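Long-range contacts in replicase polyprotein 1a (PDB 3LD1), which is of unknown function but forms part of nsp2, one of the non-structural proteins of the coronavirus replicase polyprotein: residues Arg299-Leu304 against Cys353-Cys358; Ile311-Glu316 against Leu326-Lys331; Asp306-Ile311 against Asp349-Glu354. The protein carries 3 engineered substitutions. All blocks are in the same frame, centred on the assembly; numbering follows the deposited sequence.

Interaction 1 (Arg299-Leu304 against Cys353-Cys358); sequences RNDLTL and CERVVC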
# COMPACT_ATOMS: atom_id res chain seq x y z
N ARG A 299 -38.86 -7.41 18.55
CA ARG A 299 -40.12 -6.67 18.63
C ARG A 299 -40.62 -6.32 17.21
O ARG A 299 -39.80 -6.25 16.29
CB ARG A 299 -39.89 -5.39 19.43
CG ARG A 299 -39.01 -4.36 18.74
CD ARG A 299 -38.51 -3.29 19.66
NE ARG A 299 -39.63 -2.56 20.18
CZ ARG A 299 -39.71 -2.03 21.40
NH1 ARG A 299 -38.71 -2.14 22.28
NH2 ARG A 299 -40.81 -1.38 21.72
N ASN A 300 -41.92 -6.05 17.04
CA ASN A 300 -42.52 -5.82 15.69
C ASN A 300 -43.44 -4.59 15.69
O ASN A 300 -44.38 -4.46 14.90
CB ASN A 300 -43.30 -7.04 15.24
CG ASN A 300 -44.46 -7.31 16.14
OD1 ASN A 300 -44.81 -6.45 16.99
ND2 ASN A 300 -45.09 -8.49 15.99
N ASP A 301 -43.13 -3.67 16.57
CA ASP A 301 -44.00 -2.56 16.78
C ASP A 301 -43.42 -1.31 16.23
O ASP A 301 -43.70 -0.22 16.75
CB ASP A 301 -44.24 -2.37 18.30
CG ASP A 301 -42.93 -2.19 19.07
OD1 ASP A 301 -41.90 -2.77 18.67
OD2 ASP A 301 -42.91 -1.51 20.08
N LEU A 302 -42.59 -1.42 15.19
CA LEU A 302 -41.94 -0.21 14.68
C LEU A 302 -41.96 -0.07 13.18
O LEU A 302 -42.06 -1.04 12.47
CB LEU A 302 -40.55 -0.07 15.20
CG LEU A 302 -40.35 0.20 16.67
CD1 LEU A 302 -38.98 -0.30 17.22
CD2 LEU A 302 -40.38 1.68 16.86
N THR A 303 -41.90 1.16 12.72
CA THR A 303 -41.81 1.44 11.32
C THR A 303 -40.54 2.23 11.07
O THR A 303 -40.19 3.11 11.86
CB THR A 303 -43.01 2.28 10.86
OG1 THR A 303 -43.33 3.22 11.88
CG2 THR A 303 -44.26 1.38 10.70
N LEU A 304 -39.86 1.87 9.98
CA LEU A 304 -38.64 2.47 9.51
C LEU A 304 -38.98 3.69 8.72
O LEU A 304 -39.66 3.62 7.73
CB LEU A 304 -37.95 1.49 8.57
CG LEU A 304 -36.42 1.42 8.42
CD1 LEU A 304 -35.95 1.08 7.02
CD2 LEU A 304 -35.75 2.68 8.86
N CYS A 353 -36.89 5.74 13.61
CA CYS A 353 -38.14 4.97 13.68
C CYS A 353 -39.35 5.68 14.39
O CYS A 353 -39.17 6.57 15.25
CB CYS A 353 -37.86 3.62 14.40
SG CYS A 353 -36.81 2.42 13.43
N GLU A 354 -40.57 5.25 14.08
CA GLU A 354 -41.79 5.70 14.78
C GLU A 354 -42.40 4.48 15.33
O GLU A 354 -42.42 3.44 14.64
CB GLU A 354 -42.81 6.12 13.77
CG GLU A 354 -43.37 7.46 13.90
CD GLU A 354 -43.79 7.88 12.51
OE1 GLU A 354 -43.33 8.93 12.02
OE2 GLU A 354 -44.53 7.07 11.89
N ARG A 355 -42.98 4.59 16.52
CA ARG A 355 -43.85 3.52 16.99
C ARG A 355 -45.13 3.54 16.13
O ARG A 355 -45.61 4.62 15.76
CB ARG A 355 -44.13 3.68 18.47
CG ARG A 355 -44.32 2.34 19.20
CD ARG A 355 -44.64 2.61 20.66
NE ARG A 355 -43.89 3.80 21.09
CZ ARG A 355 -43.41 4.01 22.31
NH1 ARG A 355 -43.60 3.10 23.27
NH2 ARG A 355 -42.73 5.14 22.56
N VAL A 356 -45.63 2.35 15.77
CA VAL A 356 -46.85 2.22 14.98
C VAL A 356 -48.06 2.96 15.59
O VAL A 356 -48.28 2.89 16.82
CB VAL A 356 -47.28 0.75 14.90
CG1 VAL A 356 -46.40 -0.00 13.94
CG2 VAL A 356 -47.29 0.09 16.33
N VAL A 357 -48.84 3.64 14.73
CA VAL A 357 -50.17 4.21 15.11
C VAL A 357 -51.39 3.23 14.99
O VAL A 357 -51.53 2.48 14.02
CB VAL A 357 -50.48 5.56 14.35
CG1 VAL A 357 -50.23 6.79 15.26
CG2 VAL A 357 -49.68 5.66 12.98
N CYS A 358 -52.25 3.24 16.00
CA CYS A 358 -53.50 2.43 16.04
C CYS A 358 -54.75 3.21 15.62
O CYS A 358 -54.87 4.42 15.87
CB CYS A 358 -53.79 1.92 17.47
SG CYS A 358 -52.43 1.05 18.25
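The carboxylate of D301 and the guanidinium of R355 belong to side chains that lie side by side and point the same way, yet their planes stand 88° apart. They meet through carbon: D301 OD2 comes no nearer than 4.2 Å to R355 CG. The carboxylate is claimed instead by R299, whose guanidinium takes it at its edge, nearly in plane. R299 NE holds D301 OD1 at 2.7 Å, while R299 NH2 holds D301 OD2 at 2.7 Å, each oxygen using its syn lone pair. W318, from strand 316-322, adds a cation-pi contact to R299.

Beyond this clamp, strands 302-304 and 353-355 pair antiparallel at the C-terminal end of strand 345-355. T303 and E354 form the hydrogen-bonded pair, with T303 N 3.0 Å from E354 O and E354 N 3.1 Å from T303 O. The threonine hydroxyl adds a bond, T303 OG1 standing 2.9 Å from E354 O and 38° above that carbonyl plane; it gets there because chi1 (38°) sets OG1 between the backbone N and the carbonyl carbon. Threonine suits a strand position where its beta-branch can both pack, CG2 toward V356, and donate. On the buried side L302 CD2 lies 4.0 Å from C353 CB, L302 resting on F336 and C353 on A338 of strand 335-342; both are apolar enough for this buried side. Past the strand, V356 N makes only a weak bond to D301 O.

E354 O therefore accepts two hydrogen bonds from one residue; the hydroxyl bond would help hold the threonine's rotation, while the two backbone bonds set the register. The bidentate grip fixes D301 within its turn, and its negative charge would probably offset the two arginines near it.

Interaction 2 (Ile311-Glu316 against Leu326-Lys331); sequences IPVESE and LCYVFK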
# COMPACT_ATOMS: atom_id res chain seq x y z
N ILE A 311 -26.35 9.45 15.38
CA ILE A 311 -26.23 9.41 16.83
C ILE A 311 -25.66 8.06 17.22
O ILE A 311 -25.75 7.09 16.45
CB ILE A 311 -27.59 9.68 17.62
CG1 ILE A 311 -28.62 8.61 17.36
CG2 ILE A 311 -28.17 11.06 17.34
CD1 ILE A 311 -28.63 7.67 18.45
N PRO A 312 -25.07 8.01 18.42
CA PRO A 312 -24.59 6.80 19.04
C PRO A 312 -25.58 5.62 18.98
O PRO A 312 -26.78 5.75 19.31
CB PRO A 312 -24.34 7.23 20.48
CG PRO A 312 -23.87 8.66 20.34
CD PRO A 312 -24.76 9.20 19.24
N VAL A 313 -25.05 4.50 18.53
CA VAL A 313 -25.74 3.28 18.69
C VAL A 313 -25.75 2.86 20.18
O VAL A 313 -24.71 2.74 20.79
CB VAL A 313 -25.10 2.21 17.82
CG1 VAL A 313 -25.71 0.83 18.15
CG2 VAL A 313 -25.26 2.58 16.33
N GLU A 314 -26.93 2.62 20.76
CA GLU A 314 -27.02 2.14 22.10
C GLU A 314 -26.61 0.69 22.12
O GLU A 314 -26.93 -0.08 21.19
CB GLU A 314 -28.46 2.33 22.62
CG GLU A 314 -28.86 3.81 22.83
CD GLU A 314 -27.80 4.59 23.71
OE1 GLU A 314 -27.59 4.20 24.89
OE2 GLU A 314 -27.15 5.57 23.22
N SER A 315 -25.91 0.31 23.19
CA SER A 315 -25.32 -1.04 23.33
C SER A 315 -26.31 -2.15 23.75
O SER A 315 -25.94 -3.35 23.74
CB SER A 315 -24.13 -0.99 24.28
OG SER A 315 -24.58 -0.83 25.61
N GLU A 316 -27.56 -1.78 24.09
CA GLU A 316 -28.62 -2.78 24.32
C GLU A 316 -29.84 -2.36 23.59
O GLU A 316 -30.21 -1.17 23.62
CB GLU A 316 -29.01 -2.88 25.80
CG GLU A 316 -27.89 -3.35 26.73
CD GLU A 316 -28.43 -3.97 27.99
OE1 GLU A 316 -29.64 -4.29 28.10
OE2 GLU A 316 -27.61 -4.16 28.89
N LEU A 326 -33.48 -8.12 8.81
CA LEU A 326 -33.30 -8.22 10.25
C LEU A 326 -32.39 -7.11 10.69
O LEU A 326 -31.19 -7.10 10.33
CB LEU A 326 -32.69 -9.53 10.66
CG LEU A 326 -33.25 -10.30 11.86
CD1 LEU A 326 -32.14 -11.14 12.50
CD2 LEU A 326 -33.91 -9.45 12.91
N CYS A 327 -32.96 -6.15 11.43
CA CYS A 327 -32.20 -5.00 11.86
C CYS A 327 -32.08 -4.98 13.38
O CYS A 327 -32.69 -5.78 14.07
CB CYS A 327 -32.86 -3.72 11.38
SG CYS A 327 -32.98 -3.45 9.64
N TYR A 328 -31.24 -4.09 13.87
CA TYR A 328 -31.10 -3.79 15.26
C TYR A 328 -31.86 -2.52 15.46
O TYR A 328 -31.82 -1.59 14.62
CB TYR A 328 -29.67 -3.46 15.56
CG TYR A 328 -29.38 -3.09 17.00
CD1 TYR A 328 -29.39 -4.08 18.01
CD2 TYR A 328 -29.07 -1.75 17.36
CE1 TYR A 328 -29.12 -3.74 19.32
CE2 TYR A 328 -28.79 -1.40 18.67
CZ TYR A 328 -28.81 -2.40 19.66
OH TYR A 328 -28.51 -2.10 20.97
N VAL A 329 -32.50 -2.45 16.61
CA VAL A 329 -33.43 -1.41 16.90
C VAL A 329 -33.14 -1.03 18.37
O VAL A 329 -32.94 -1.90 19.24
CB VAL A 329 -34.83 -1.99 16.53
CG1 VAL A 329 -35.61 -2.59 17.69
CG2 VAL A 329 -35.58 -1.11 15.75
N PHE A 330 -33.04 0.27 18.65
CA PHE A 330 -32.81 0.73 19.98
C PHE A 330 -33.62 1.98 20.29
O PHE A 330 -33.99 2.68 19.38
CB PHE A 330 -31.32 0.97 20.21
CG PHE A 330 -30.70 2.04 19.36
CD1 PHE A 330 -30.23 1.75 18.10
CD2 PHE A 330 -30.49 3.31 19.88
CE1 PHE A 330 -29.57 2.72 17.33
CE2 PHE A 330 -29.82 4.32 19.14
CZ PHE A 330 -29.38 4.02 17.86
N LYS A 331 -33.84 2.25 21.58
CA LYS A 331 -34.54 3.42 22.14
C LYS A 331 -33.55 4.45 22.74
O LYS A 331 -32.57 4.10 23.39
CB LYS A 331 -35.51 2.92 23.22
CG LYS A 331 -36.74 3.79 23.51
CD LYS A 331 -37.54 3.35 24.77
CE LYS A 331 -38.72 4.39 25.06
NZ LYS A 331 -39.42 4.21 26.36
O HOH W 1 -32.66 0.53 24.01
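Apolar contacts to the F330 ring carry most of this contact, the ring meeting I311 to E314. I311 CD1 sits at the ring's edge, in plane, 3.6 Å from F330 CE2. E314 N lies over one face, 3.7 Å above the plane and offset toward the rim. The aliphatic part of E314 crosses F330 at about a right angle, CG reaching 3.4 Å from F330 CD2; the bend at chi2 (-52°) turns CD aside, and the end of the side chain leads away. Phenylalanine suits this place: it offers an apolar ring for backbone and methylene groups to lie against. V313 CG1 adds a contact of 3.8 Å with Y328 CE2.

Residues 311-316 form the connection that leads from strand 302-308 into strand 316-322 of a mixed sheet; the run from I311 to E316 lies 101° from that of Y328 to K331. Y328 and F330, two apart on strand 325-332, both point toward the connection, while V329 points away and packs on W318 and A320.

The polar terms are fewer. Tyrosine adds a hydroxyl that reaches the loop backbone: Y328 OH donates to E314 O over 2.6 Å, from above the carbonyl plane. A water bridges E316 O and K331 N, and the E316 carboxylate is paired with R296.

Interaction 3 (Asp306-Ile311 against Asp349-Glu354); sequences DQKAEI and DVHCCE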
# COMPACT_ATOMS: atom_id res chain seq x y z
N ASP A 306 -37.66 6.78 6.33
CA ASP A 306 -36.60 6.97 5.37
C ASP A 306 -35.74 8.17 5.84
O ASP A 306 -35.95 9.27 5.35
CB ASP A 306 -37.29 7.25 4.04
CG ASP A 306 -36.33 7.64 2.93
OD1 ASP A 306 -36.36 6.96 1.87
OD2 ASP A 306 -35.58 8.65 3.09
N GLN A 307 -34.82 7.99 6.79
CA GLN A 307 -34.19 9.18 7.42
C GLN A 307 -33.18 8.92 8.55
O GLN A 307 -33.46 8.18 9.51
CB GLN A 307 -35.27 10.12 7.88
CG GLN A 307 -35.04 10.81 9.18
CD GLN A 307 -36.29 11.56 9.59
OE1 GLN A 307 -37.08 11.98 8.73
NE2 GLN A 307 -36.50 11.71 10.91
N LYS A 308 -32.03 9.56 8.44
CA LYS A 308 -30.83 9.22 9.21
C LYS A 308 -30.71 10.07 10.47
O LYS A 308 -31.22 11.20 10.51
CB LYS A 308 -29.58 9.40 8.32
CG LYS A 308 -29.55 8.39 7.17
CD LYS A 308 -28.83 8.85 5.90
CE LYS A 308 -29.26 7.86 4.78
NZ LYS A 308 -28.48 7.92 3.50
N ALA A 309 -30.01 9.58 11.49
CA ALA A 309 -29.94 10.30 12.77
C ALA A 309 -28.57 10.80 13.17
O ALA A 309 -28.43 11.89 13.81
CB ALA A 309 -30.55 9.48 13.94
N GLU A 310 -27.55 10.03 12.84
CA GLU A 310 -26.23 10.52 13.22
C GLU A 310 -26.21 10.59 14.72
O GLU A 310 -26.09 11.70 15.27
CB GLU A 310 -26.00 11.96 12.69
CG GLU A 310 -24.56 12.27 12.54
CD GLU A 310 -23.90 11.18 11.72
OE1 GLU A 310 -23.67 10.07 12.29
OE2 GLU A 310 -23.67 11.41 10.51
N ILE A 311 -26.35 9.45 15.38
CA ILE A 311 -26.23 9.41 16.83
C ILE A 311 -25.66 8.06 17.22
O ILE A 311 -25.75 7.09 16.45
CB ILE A 311 -27.59 9.68 17.62
CG1 ILE A 311 -28.62 8.61 17.36
CG2 ILE A 311 -28.17 11.06 17.34
CD1 ILE A 311 -28.63 7.67 18.45
N ASP A 349 -25.12 2.91 10.48
CA ASP A 349 -26.03 3.61 9.59
C ASP A 349 -27.41 3.89 10.16
O ASP A 349 -28.42 3.36 9.68
CB ASP A 349 -26.09 2.93 8.26
CG ASP A 349 -24.72 2.76 7.68
OD1 ASP A 349 -24.00 1.91 8.22
OD2 ASP A 349 -24.33 3.48 6.74
N VAL A 350 -27.44 4.75 11.18
CA VAL A 350 -28.61 4.86 12.00
C VAL A 350 -29.77 5.53 11.26
O VAL A 350 -29.60 6.61 10.74
CB VAL A 350 -28.29 5.58 13.33
CG1 VAL A 350 -29.56 5.58 14.21
CG2 VAL A 350 -27.20 4.87 14.08
N HIS A 351 -30.93 4.87 11.22
CA HIS A 351 -32.17 5.50 10.73
C HIS A 351 -33.23 5.73 11.84
O HIS A 351 -33.32 4.97 12.80
CB HIS A 351 -32.73 4.67 9.58
CG HIS A 351 -31.87 4.67 8.33
ND1 HIS A 351 -30.58 4.19 8.31
CD2 HIS A 351 -32.13 5.08 7.06
CE1 HIS A 351 -30.08 4.31 7.09
NE2 HIS A 351 -30.99 4.88 6.31
N CYS A 352 -34.06 6.77 11.70
CA CYS A 352 -35.12 7.00 12.65
C CYS A 352 -36.24 6.03 12.47
O CYS A 352 -36.53 5.59 11.33
CB CYS A 352 -35.72 8.37 12.45
SG CYS A 352 -34.54 9.68 12.54
N CYS A 353 -36.89 5.74 13.61
CA CYS A 353 -38.14 4.97 13.68
C CYS A 353 -39.35 5.68 14.39
O CYS A 353 -39.17 6.57 15.25
CB CYS A 353 -37.86 3.62 14.40
SG CYS A 353 -36.81 2.42 13.43
N GLU A 354 -40.57 5.25 14.08
CA GLU A 354 -41.79 5.70 14.78
C GLU A 354 -42.40 4.48 15.33
O GLU A 354 -42.42 3.44 14.64
CB GLU A 354 -42.81 6.12 13.77
CG GLU A 354 -43.37 7.46 13.90
CD GLU A 354 -43.79 7.88 12.51
OE1 GLU A 354 -43.33 8.93 12.02
OE2 GLU A 354 -44.53 7.07 11.89
O HOH W 2 -26.96 7.90 10.79
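K308 leans over H351 and the neighbouring carbonyl, and its side chain can be followed outward atom by atom. CB rests 3.7 Å from V350 O. With chi1 at -66°, CG swings beside the backbone N and comes over the face of the imidazole, 4.1 Å from the H351 ring centroid and 18° off its normal, a CH-pi contact. The chain then runs extended alongside the histidine, so that K308 CE is 3.8 Å from H351 NE2. NZ ends 4.8 Å from NE2, not in contact; a positive charge so near would tend to disfavour a second proton on the ring. A lysine suits this exposed place, its methylenes covering the flat ring. The ring itself is held by its other nitrogen: H351 ND1 donates to D349 O at 2.7 Å, with that oxygen in the ring plane.

K308 and H351 form a non-hydrogen-bonded antiparallel pair, flanked by C352 N donating to Q307 O at 2.7 Å and A309 N donating to V350 O at 3.1 Å. A water joins E310 N to V350 O as well. On C352 the thiol sulfur accepts a hydrogen bond from Q307 NE2 over 3.3 Å, within 14° of the amide plane; cysteine, small and polarisable, can take this amide and still touch A309 CB. A309 has only a methyl to place against V350 CG1, which suits the close backbones.

Strand 345-355 is thus flanked here by residues 307-308 and on its other edge by strand 335-342, to which H351 bonds through A338. Y337 of that strand touches both A309 and V350, V350 also meets F330 of strand 325-332, and all the regular secondary structure between the two segments is strand.

Interactions 1 and 3 pair the same two strands, 302-308 and 345-355, on either side of the corner at D306, and share C353 and E354; L304 packs on H351 between them. Interaction 2 joins the following loop to strand 325-332 and meets both others, through V329 to R299 and L302, and through V313 and F330 to V350. All three are partly buried. Interaction 1, where the strand 345-355 ends, depends on backbone pairing beside a partly exposed salt bridge. Interaction 3 adds a thiol, an imidazole and small apolar groups to its pairing. Interaction 2 has no strand pairing and rests chiefly on two buried aromatic rings.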